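Local coordinates for proton-dependent oligopeptide transporter family protein (Xanthomonas campestris, PDB 6EI3), which probably couples the inward movement of protons to the uptake of small peptides across the bacterial membrane, as a member of the major facilitator superfamily, at residues A[14-28]-A[168-180]. Numbering follows the deposited sequence.
Sequences ERFSFYGMRNILVQF and PSWAFGIPGILMF. With 78M ((2S)-2,3-dihydroxypropyl(7Z)-pentadec-7-enoate), chain D.
Phe-172 turns its edge onto one face of Phe-28, a T-shaped pair with planes at 85° and Phe-172 CE2 3.5 Å from Phe-28 CG. One face of the Phe-172 ring takes the CD1 methyl of Ile-24 in a CH-pi contact, 3.7 Å from the ring centroid; the same methyl also touches Ala-171 CB. Pro-168 CG packs against Phe-28 CE1, and Phe-103 adds a third ring.

Segments 14-22 and 168-180 run nearly antiparallel, their axes 8.2 Å apart at closest approach, as neighbours in the helical bundle of this major facilitator superfamily transporter. With no side chain at Gly-20, Pro-175 CG packs close on the backbone, 3.8 Å from Met-21 N. Met-179 SD lies alongside Glu-14 CG at 3.7 Å.

Ser-17 OG donates a hydrogen bond to Pro-175 O, 2.6 Å away. An anti chi1 (176°) turns OG toward segment 168-180; it meets the oxygen 45° out of the carbonyl plane, on the face opposite Met-179 N. The Glu-14 carboxylate salt-bridges Arg-15 side-on and hydrogen-bonds Tyr-86.

On the outer side of helix 168-188, probably facing the membrane, Trp-170 lies over the acyl chain of a bound monoacylglycerol, its NE1 donating to glycerol O21 at 2.9 Å.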
ATOM      1  N   GLU A  14      16.262  -5.597  -4.017  1.00 24.23           N
ATOM      2  CA  GLU A  14      15.491  -4.662  -3.189  1.00 23.74           C
ATOM      3  C   GLU A  14      14.148  -5.260  -2.742  1.00 26.48           C
ATOM      4  O   GLU A  14      13.763  -5.074  -1.600  1.00 25.27           O
ATOM      5  CB  GLU A  14      15.300  -3.293  -3.899  1.00 25.10           C
ATOM      6  CG  GLU A  14      14.542  -2.247  -3.074  1.00 31.47           C
ATOM      7  CD  GLU A  14      13.026  -2.357  -3.045  1.00 38.36           C
ATOM      8  OE1 GLU A  14      12.461  -2.897  -4.016  1.00 33.70           O
ATOM      9  OE2 GLU A  14      12.401  -1.937  -2.044  1.00 34.61           O
ATOM     10  N   ARG A  15      13.430  -5.953  -3.633  1.00 24.59           N
ATOM     11  CA  ARG A  15      12.136  -6.540  -3.286  1.00 23.81           C
ATOM     12  C   ARG A  15      12.289  -7.679  -2.282  1.00 28.02           C
ATOM     13  O   ARG A  15      11.496  -7.773  -1.347  1.00 27.04           O
ATOM     14  CB  ARG A  15      11.336  -6.995  -4.541  1.00 22.58           C
ATOM     15  CG  ARG A  15      10.800  -5.832  -5.430  1.00 30.46           C
ATOM     16  CD  ARG A  15       9.582  -5.089  -4.865  1.00 30.10           C
ATOM     17  NE  ARG A  15       9.994  -4.120  -3.842  1.00 32.20           N
ATOM     18  CZ  ARG A  15       9.215  -3.618  -2.892  1.00 40.20           C
ATOM     19  NH1 ARG A  15       7.931  -3.957  -2.826  1.00 31.74           N
ATOM     20  NH2 ARG A  15       9.714  -2.769  -1.998  1.00 25.02           N
ATOM     21  N   PHE A  16      13.295  -8.540  -2.472  1.00 25.14           N
ATOM     22  CA  PHE A  16      13.524  -9.648  -1.545  1.00 26.50           C
ATOM     23  C   PHE A  16      13.844  -9.058  -0.159  1.00 30.87           C
ATOM     24  O   PHE A  16      13.307  -9.516   0.852  1.00 30.91           O
ATOM     25  CB  PHE A  16      14.661 -10.571  -2.036  1.00 29.55           C
ATOM     26  CG  PHE A  16      14.846 -11.829  -1.198  1.00 32.73           C
ATOM     27  CD1 PHE A  16      15.480 -11.777   0.036  1.00 36.95           C
ATOM     28  CD2 PHE A  16      14.391 -13.060  -1.652  1.00 36.21           C
ATOM     29  CE1 PHE A  16      15.663 -12.940   0.807  1.00 37.94           C
ATOM     30  CE2 PHE A  16      14.577 -14.221  -0.884  1.00 39.83           C
ATOM     31  CZ  PHE A  16      15.204 -14.148   0.340  1.00 37.66           C
ATOM     32  N   SER A  17      14.705  -8.031  -0.136  1.00 27.36           N
ATOM     33  CA  SER A  17      15.121  -7.329   1.069  1.00 27.85           C
ATOM     34  C   SER A  17      13.924  -6.698   1.807  1.00 29.91           C
ATOM     35  O   SER A  17      13.795  -6.851   3.024  1.00 29.80           O
ATOM     36  CB  SER A  17      16.150  -6.263   0.709  1.00 32.78           C
ATOM     37  OG  SER A  17      16.516  -5.484   1.831  1.00 46.75           O
ATOM     38  N   PHE A  18      13.058  -6.000   1.076  1.00 25.32           N
ATOM     39  CA  PHE A  18      11.898  -5.334   1.670  1.00 23.69           C
ATOM     40  C   PHE A  18      10.988  -6.332   2.346  1.00 26.68           C
ATOM     41  O   PHE A  18      10.670  -6.155   3.515  1.00 24.50           O
ATOM     42  CB  PHE A  18      11.108  -4.521   0.626  1.00 23.99           C
ATOM     43  CG  PHE A  18       9.884  -3.862   1.229  1.00 23.33           C
ATOM     44  CD1 PHE A  18       9.984  -2.637   1.881  1.00 24.97           C
ATOM     45  CD2 PHE A  18       8.641  -4.491   1.187  1.00 23.09           C
ATOM     46  CE1 PHE A  18       8.862  -2.059   2.495  1.00 26.36           C
ATOM     47  CE2 PHE A  18       7.515  -3.902   1.780  1.00 25.51           C
ATOM     48  CZ  PHE A  18       7.633  -2.692   2.435  1.00 24.62           C
ATOM     49  N   TYR A  19      10.543  -7.358   1.604  1.00 23.93           N
ATOM     50  CA  TYR A  19       9.631  -8.363   2.149  1.00 24.63           C
ATOM     51  C   TYR A  19      10.252  -9.127   3.303  1.00 28.34           C
ATOM     52  O   TYR A  19       9.561  -9.449   4.265  1.00 25.24           O
ATOM     53  CB  TYR A  19       9.153  -9.307   1.039  1.00 25.99           C
ATOM     54  CG  TYR A  19       8.145  -8.640   0.126  1.00 28.86           C
ATOM     55  CD1 TYR A  19       6.866  -8.332   0.578  1.00 32.09           C
ATOM     56  CD2 TYR A  19       8.474  -8.301  -1.181  1.00 30.08           C
ATOM     57  CE1 TYR A  19       5.933  -7.711  -0.256  1.00 35.98           C
ATOM     58  CE2 TYR A  19       7.549  -7.691  -2.029  1.00 31.51           C
ATOM     59  CZ  TYR A  19       6.278  -7.394  -1.559  1.00 42.50           C
ATOM     60  OH  TYR A  19       5.351  -6.805  -2.383  1.00 47.97           O
ATOM     61  N   GLY A  20      11.553  -9.392   3.182  1.00 26.91           N
ATOM     62  CA  GLY A  20      12.358 -10.072   4.189  1.00 27.57           C
ATOM     63  C   GLY A  20      12.337  -9.335   5.506  1.00 30.20           C
ATOM     64  O   GLY A  20      12.005  -9.942   6.523  1.00 29.75           O
ATOM     65  N   MET A  21      12.606  -8.017   5.505  1.00 28.16           N
ATOM     66  CA  MET A  21      12.554  -7.281   6.772  1.00 30.38           C
ATOM     67  C   MET A  21      11.101  -7.038   7.258  1.00 31.07           C
ATOM     68  O   MET A  21      10.814  -7.226   8.437  1.00 31.32           O
ATOM     69  CB  MET A  21      13.412  -5.983   6.751  1.00 34.84           C
ATOM     70  CG  MET A  21      12.773  -4.738   6.138  1.00 41.56           C
ATOM     71  SD  MET A  21      11.552  -3.814   7.143  1.00 48.62           S
ATOM     72  CE  MET A  21      12.231  -3.952   8.710  1.00 45.53           C
ATOM     73  N   ARG A  22      10.189  -6.662   6.354  1.00 24.64           N
ATOM     74  CA  ARG A  22       8.803  -6.332   6.715  1.00 22.93           C
ATOM     75  C   ARG A  22       8.022  -7.505   7.349  1.00 24.74           C
ATOM     76  O   ARG A  22       7.319  -7.305   8.350  1.00 24.10           O
ATOM     77  CB  ARG A  22       8.081  -5.769   5.492  1.00 21.35           C
ATOM     78  CG  ARG A  22       6.879  -4.868   5.801  1.00 28.31           C
ATOM     79  CD  ARG A  22       5.563  -5.593   5.998  1.00 29.91           C
ATOM     80  NE  ARG A  22       5.270  -6.635   5.005  1.00 28.80           N
ATOM     81  CZ  ARG A  22       4.587  -6.444   3.878  1.00 37.12           C
ATOM     82  NH1 ARG A  22       4.165  -5.229   3.545  1.00 27.46           N
ATOM     83  NH2 ARG A  22       4.332  -7.460   3.072  1.00 27.19           N
ATOM     84  N   ASN A  23       8.182  -8.717   6.780  1.00 19.81           N
ATOM     85  CA  ASN A  23       7.476  -9.945   7.156  1.00 20.24           C
ATOM     86  C   ASN A  23       8.001 -10.600   8.448  1.00 25.24           C
ATOM     87  O   ASN A  23       7.333 -11.490   8.962  1.00 26.99           O
ATOM     88  CB  ASN A  23       7.436 -10.952   5.958  1.00 19.25           C
ATOM     89  CG  ASN A  23       6.640 -10.411   4.779  1.00 30.30           C
ATOM     90  OD1 ASN A  23       6.174  -9.269   4.782  1.00 25.00           O
ATOM     91  ND2 ASN A  23       6.495 -11.185   3.723  1.00 19.48           N
ATOM     92  N   ILE A  24       9.125 -10.118   9.024  1.00 21.63           N
ATOM     93  CA  ILE A  24       9.588 -10.617  10.333  1.00 22.41           C
ATOM     94  C   ILE A  24       9.477  -9.534  11.402  1.00 25.22           C
ATOM     95  O   ILE A  24       9.735  -9.810  12.570  1.00 24.60           O
ATOM     96  CB  ILE A  24      11.018 -11.233  10.344  1.00 25.93           C
ATOM     97  CG1 ILE A  24      12.081 -10.246   9.820  1.00 26.06           C
ATOM     98  CG2 ILE A  24      11.052 -12.540   9.619  1.00 29.69           C
ATOM     99  CD1 ILE A  24      13.426 -10.298  10.537  1.00 33.74           C
ATOM    100  N   LEU A  25       9.141  -8.301  11.014  1.00 22.54           N
ATOM    101  CA  LEU A  25       9.143  -7.172  11.948  1.00 22.67           C
ATOM    102  C   LEU A  25       8.292  -7.390  13.221  1.00 26.58           C
ATOM    103  O   LEU A  25       8.800  -7.185  14.323  1.00 25.65           O
ATOM    104  CB  LEU A  25       8.760  -5.844  11.239  1.00 22.89           C
ATOM    105  CG  LEU A  25       8.859  -4.543  12.102  1.00 28.77           C
ATOM    106  CD1 LEU A  25      10.280  -4.375  12.703  1.00 29.30           C
ATOM    107  CD2 LEU A  25       8.540  -3.296  11.253  1.00 31.40           C
ATOM    108  N   VAL A  26       7.017  -7.778  13.075  1.00 23.38           N
ATOM    109  CA  VAL A  26       6.123  -8.002  14.215  1.00 22.81           C
ATOM    110  C   VAL A  26       6.589  -9.196  15.090  1.00 26.38           C
ATOM    111  O   VAL A  26       6.630  -9.066  16.315  1.00 26.10           O
ATOM    112  CB  VAL A  26       4.649  -8.102  13.754  1.00 25.93           C
ATOM    113  CG1 VAL A  26       3.738  -8.560  14.887  1.00 26.15           C
ATOM    114  CG2 VAL A  26       4.174  -6.743  13.262  1.00 25.56           C
ATOM    115  N   GLN A  27       6.966 -10.339  14.466  1.00 22.62           N
ATOM    116  CA  GLN A  27       7.437 -11.497  15.223  1.00 22.58           C
ATOM    117  C   GLN A  27       8.719 -11.146  15.981  1.00 27.61           C
ATOM    118  O   GLN A  27       8.883 -11.561  17.124  1.00 28.45           O
ATOM    119  CB  GLN A  27       7.640 -12.718  14.313  1.00 24.01           C
ATOM    120  CG  GLN A  27       7.981 -13.997  15.115  1.00 27.25           C
ATOM    121  CD  GLN A  27       7.313 -15.251  14.610  1.00 37.67           C
ATOM    122  OE1 GLN A  27       6.891 -15.349  13.454  1.00 32.11           O
ATOM    123  NE2 GLN A  27       7.216 -16.254  15.473  1.00 29.05           N
ATOM    124  N   PHE A  28       9.616 -10.349  15.370  1.00 23.54           N
ATOM    125  CA  PHE A  28      10.803  -9.907  16.092  1.00 23.80           C
ATOM    126  C   PHE A  28      10.359  -8.973  17.244  1.00 27.60           C
ATOM    127  O   PHE A  28      10.822  -9.131  18.372  1.00 25.74           O
ATOM    128  CB  PHE A  28      11.792  -9.134  15.163  1.00 24.58           C
ATOM    129  CG  PHE A  28      12.746  -8.261  15.958  1.00 26.34           C
ATOM    130  CD1 PHE A  28      13.733  -8.830  16.760  1.00 29.13           C
ATOM    131  CD2 PHE A  28      12.618  -6.875  15.950  1.00 28.12           C
ATOM    132  CE1 PHE A  28      14.571  -8.026  17.544  1.00 31.53           C
ATOM    133  CE2 PHE A  28      13.459  -6.074  16.727  1.00 30.65           C
ATOM    134  CZ  PHE A  28      14.440  -6.650  17.502  1.00 29.66           C
ATOM    135  N   PRO A 168      18.264 -12.069  15.513  1.00 33.12           N
ATOM    136  CA  PRO A 168      17.935 -10.826  14.781  1.00 32.59           C
ATOM    137  C   PRO A 168      19.023 -10.218  13.891  1.00 35.11           C
ATOM    138  O   PRO A 168      18.687  -9.666  12.840  1.00 33.36           O
ATOM    139  CB  PRO A 168      17.535  -9.844  15.890  1.00 34.85           C
ATOM    140  CG  PRO A 168      17.219 -10.685  17.080  1.00 39.02           C
ATOM    141  CD  PRO A 168      18.044 -11.915  16.973  1.00 35.28           C
ATOM    142  N   SER A 169      20.292 -10.262  14.325  1.00 31.82           N
ATOM    143  CA  SER A 169      21.440  -9.766  13.562  1.00 33.11           C
ATOM    144  C   SER A 169      21.523 -10.498  12.218  1.00 35.19           C
ATOM    145  O   SER A 169      21.938  -9.900  11.235  1.00 35.66           O
ATOM    146  CB  SER A 169      22.741 -10.011  14.332  1.00 41.35           C
ATOM    147  OG  SER A 169      22.934  -9.052  15.358  1.00 56.29           O
ATOM    148  N   TRP A 170      21.158 -11.789  12.183  1.00 30.85           N
ATOM    149  CA  TRP A 170      21.183 -12.544  10.936  1.00 30.76           C
ATOM    150  C   TRP A 170      19.937 -12.268  10.127  1.00 32.15           C
ATOM    151  O   TRP A 170      20.034 -12.031   8.924  1.00 31.50           O
ATOM    152  CB  TRP A 170      21.361 -14.052  11.183  1.00 29.98           C
ATOM    153  CG  TRP A 170      22.736 -14.398  11.679  1.00 32.05           C
ATOM    154  CD1 TRP A 170      23.154 -14.427  12.974  1.00 35.29           C
ATOM    155  CD2 TRP A 170      23.893 -14.685  10.877  1.00 32.80           C
ATOM    156  NE1 TRP A 170      24.488 -14.752  13.033  1.00 36.04           N
ATOM    157  CE2 TRP A 170      24.974 -14.890  11.759  1.00 37.77           C
ATOM    158  CE3 TRP A 170      24.117 -14.806   9.494  1.00 34.50           C
ATOM    159  CZ2 TRP A 170      26.261 -15.219  11.309  1.00 38.55           C
ATOM    160  CZ3 TRP A 170      25.392 -15.131   9.046  1.00 36.76           C
ATOM    161  CH2 TRP A 170      26.452 -15.312   9.946  1.00 38.52           C
ATOM    162  N   ALA A 171      18.768 -12.256  10.786  1.00 27.02           N
ATOM    163  CA  ALA A 171      17.492 -12.051  10.107  1.00 25.98           C
ATOM    164  C   ALA A 171      17.353 -10.648   9.482  1.00 30.46           C
ATOM    165  O   ALA A 171      16.806 -10.530   8.377  1.00 29.29           O
ATOM    166  CB  ALA A 171      16.360 -12.331  11.058  1.00 26.52           C
ATOM    167  N   PHE A 172      17.867  -9.601  10.153  1.00 25.53           N
ATOM    168  CA  PHE A 172      17.825  -8.254   9.580  1.00 25.60           C
ATOM    169  C   PHE A 172      19.100  -8.020   8.741  1.00 32.35           C
ATOM    170  O   PHE A 172      19.056  -7.274   7.760  1.00 30.79           O
ATOM    171  CB  PHE A 172      17.618  -7.155  10.656  1.00 26.68           C
ATOM    172  CG  PHE A 172      16.259  -7.184  11.332  1.00 27.95           C
ATOM    173  CD1 PHE A 172      15.108  -6.813  10.641  1.00 30.39           C
ATOM    174  CD2 PHE A 172      16.129  -7.601  12.653  1.00 30.20           C
ATOM    175  CE1 PHE A 172      13.853  -6.819  11.268  1.00 30.84           C
ATOM    176  CE2 PHE A 172      14.870  -7.614  13.280  1.00 33.06           C
ATOM    177  CZ  PHE A 172      13.738  -7.231  12.577  1.00 30.28           C
ATOM    178  N   GLY A 173      20.198  -8.701   9.104  1.00 30.62           N
ATOM    179  CA  GLY A 173      21.462  -8.617   8.366  1.00 30.08           C
ATOM    180  C   GLY A 173      21.394  -9.072   6.918  1.00 31.52           C
ATOM    181  O   GLY A 173      21.951  -8.401   6.056  1.00 30.81           O
ATOM    182  N   ILE A 174      20.697 -10.198   6.628  1.00 27.43           N
ATOM    183  CA  ILE A 174      20.522 -10.722   5.260  1.00 27.02           C
ATOM    184  C   ILE A 174      19.799  -9.670   4.362  1.00 28.24           C
ATOM    185  O   ILE A 174      20.408  -9.264   3.378  1.00 25.37           O
ATOM    186  CB  ILE A 174      19.875 -12.142   5.214  1.00 30.22           C
ATOM    187  CG1 ILE A 174      20.812 -13.200   5.858  1.00 32.22           C
ATOM    188  CG2 ILE A 174      19.461 -12.532   3.765  1.00 28.83           C
ATOM    189  CD1 ILE A 174      20.096 -14.477   6.382  1.00 42.10           C
ATOM    190  N   PRO A 175      18.569  -9.170   4.687  1.00 26.70           N
ATOM    191  CA  PRO A 175      17.961  -8.109   3.858  1.00 26.31           C
ATOM    192  C   PRO A 175      18.846  -6.861   3.732  1.00 29.45           C
ATOM    193  O   PRO A 175      18.838  -6.218   2.693  1.00 27.85           O
ATOM    194  CB  PRO A 175      16.641  -7.779   4.599  1.00 27.08           C
ATOM    195  CG  PRO A 175      16.309  -9.018   5.353  1.00 31.48           C
ATOM    196  CD  PRO A 175      17.658  -9.550   5.792  1.00 28.60           C
ATOM    197  N   GLY A 176      19.622  -6.552   4.769  1.00 26.68           N
ATOM    198  CA  GLY A 176      20.519  -5.397   4.748  1.00 27.32           C
ATOM    199  C   GLY A 176      21.603  -5.550   3.693  1.00 30.17           C
ATOM    200  O   GLY A 176      21.824  -4.638   2.891  1.00 28.69           O
ATOM    201  N   ILE A 177      22.231  -6.734   3.635  1.00 27.23           N
ATOM    202  CA  ILE A 177      23.279  -7.045   2.629  1.00 27.94           C
ATOM    203  C   ILE A 177      22.711  -7.029   1.201  1.00 30.96           C
ATOM    204  O   ILE A 177      23.324  -6.469   0.293  1.00 31.54           O
ATOM    205  CB  ILE A 177      24.025  -8.368   2.980  1.00 32.11           C
ATOM    206  CG1 ILE A 177      24.902  -8.191   4.257  1.00 34.40           C
ATOM    207  CG2 ILE A 177      24.856  -8.917   1.802  1.00 33.72           C
ATOM    208  CD1 ILE A 177      26.188  -7.157   4.164  1.00 46.91           C
ATOM    209  N   LEU A 178      21.512  -7.580   1.025  1.00 28.81           N
ATOM    210  CA  LEU A 178      20.833  -7.597  -0.265  1.00 28.74           C
ATOM    211  C   LEU A 178      20.520  -6.204  -0.770  1.00 30.43           C
ATOM    212  O   LEU A 178      20.586  -5.982  -1.974  1.00 30.62           O
ATOM    213  CB  LEU A 178      19.570  -8.469  -0.222  1.00 29.07           C
ATOM    214  CG  LEU A 178      19.851  -9.970  -0.306  1.00 36.90           C
ATOM    215  CD1 LEU A 178      18.637 -10.739   0.084  1.00 38.27           C
ATOM    216  CD2 LEU A 178      20.277 -10.373  -1.720  1.00 41.23           C
ATOM    217  N   MET A 179      20.209  -5.270   0.141  1.00 25.50           N
ATOM    218  CA  MET A 179      19.930  -3.874  -0.198  1.00 25.26           C
ATOM    219  C   MET A 179      21.232  -3.192  -0.595  1.00 30.54           C
ATOM    220  O   MET A 179      21.241  -2.392  -1.528  1.00 30.61           O
ATOM    221  CB  MET A 179      19.252  -3.142   0.983  1.00 27.24           C
ATOM    222  CG  MET A 179      18.594  -1.833   0.586  1.00 30.65           C
ATOM    223  SD  MET A 179      17.452  -1.988  -0.837  1.00 33.62           S
ATOM    224  CE  MET A 179      17.962  -0.552  -1.785  1.00 30.33           C
ATOM    225  N   PHE A 180      22.340  -3.510   0.101  1.00 28.70           N
ATOM    226  CA  PHE A 180      23.644  -2.973  -0.271  1.00 29.73           C
ATOM    227  C   PHE A 180      23.967  -3.451  -1.697  1.00 31.63           C
ATOM    228  O   PHE A 180      24.391  -2.655  -2.532  1.00 31.24           O
ATOM    229  CB  PHE A 180      24.755  -3.400   0.716  1.00 33.21           C
ATOM    230  CG  PHE A 180      26.133  -3.132   0.150  1.00 37.76           C
ATOM    231  CD1 PHE A 180      26.702  -1.866   0.230  1.00 43.31           C
ATOM    232  CD2 PHE A 180      26.830  -4.126  -0.532  1.00 41.61           C
ATOM    233  CE1 PHE A 180      27.964  -1.612  -0.326  1.00 45.41           C
ATOM    234  CE2 PHE A 180      28.071  -3.856  -1.120  1.00 45.82           C
ATOM    235  CZ  PHE A 180      28.630  -2.605  -1.006  1.00 44.42           C
TER
HETATM  236  O21 78M D 603      25.433 -15.762  15.588  1.00 74.27           O
HETATM  237  C20 78M D 603      26.322 -14.675  15.795  1.00 76.19           C
HETATM  238  C18 78M D 603      25.603 -13.463  16.344  1.00 77.62           C
HETATM  239  O19 78M D 603      24.253 -13.414  15.867  1.00 76.04           O
HETATM  240  C17 78M D 603      26.307 -12.164  16.018  1.00 77.88           C
HETATM  241  O2  78M D 603      26.435 -12.158  14.575  1.00 76.35           O
HETATM  242  C1  78M D 603      26.405 -10.988  13.930  1.00 75.26           C
HETATM  243  O1  78M D 603      26.119  -9.936  14.442  1.00 76.87           O
HETATM  244  C2  78M D 603      26.814 -11.159  12.498  1.00 71.74           C
HETATM  245  C3  78M D 603      25.671 -11.023  11.505  1.00 68.03           C
HETATM  246  C4  78M D 603      26.163 -11.223  10.089  1.00 66.70           C
HETATM  247  C5  78M D 603      25.143 -11.020   8.993  1.00 64.28           C
HETATM  248  C6  78M D 603      25.758 -11.179   7.608  1.00 65.39           C
HETATM  249  C7  78M D 603      24.765 -11.057   6.494  1.00 64.50           C
HETATM  250  C8  78M D 603      24.675 -11.813   5.412  1.00 64.68           C
HETATM  251  C9  78M D 603      25.525 -12.991   5.046  1.00 66.41           C
HETATM  252  C10 78M D 603      24.705 -14.273   4.877  1.00 67.99           C
HETATM  253  C11 78M D 603      24.450 -14.686   3.432  1.00 70.28           C
HETATM  254  C12 78M D 603      23.516 -13.774   2.633  1.00 70.51           C
HETATM  255  C13 78M D 603      23.339 -14.203   1.180  1.00 71.05           C
HETATM  256  C15 78M D 603      23.384 -12.130  -0.262  1.00 68.37           C
HETATM  257  C14 78M D 603      22.542 -13.248   0.316  1.00 68.14           C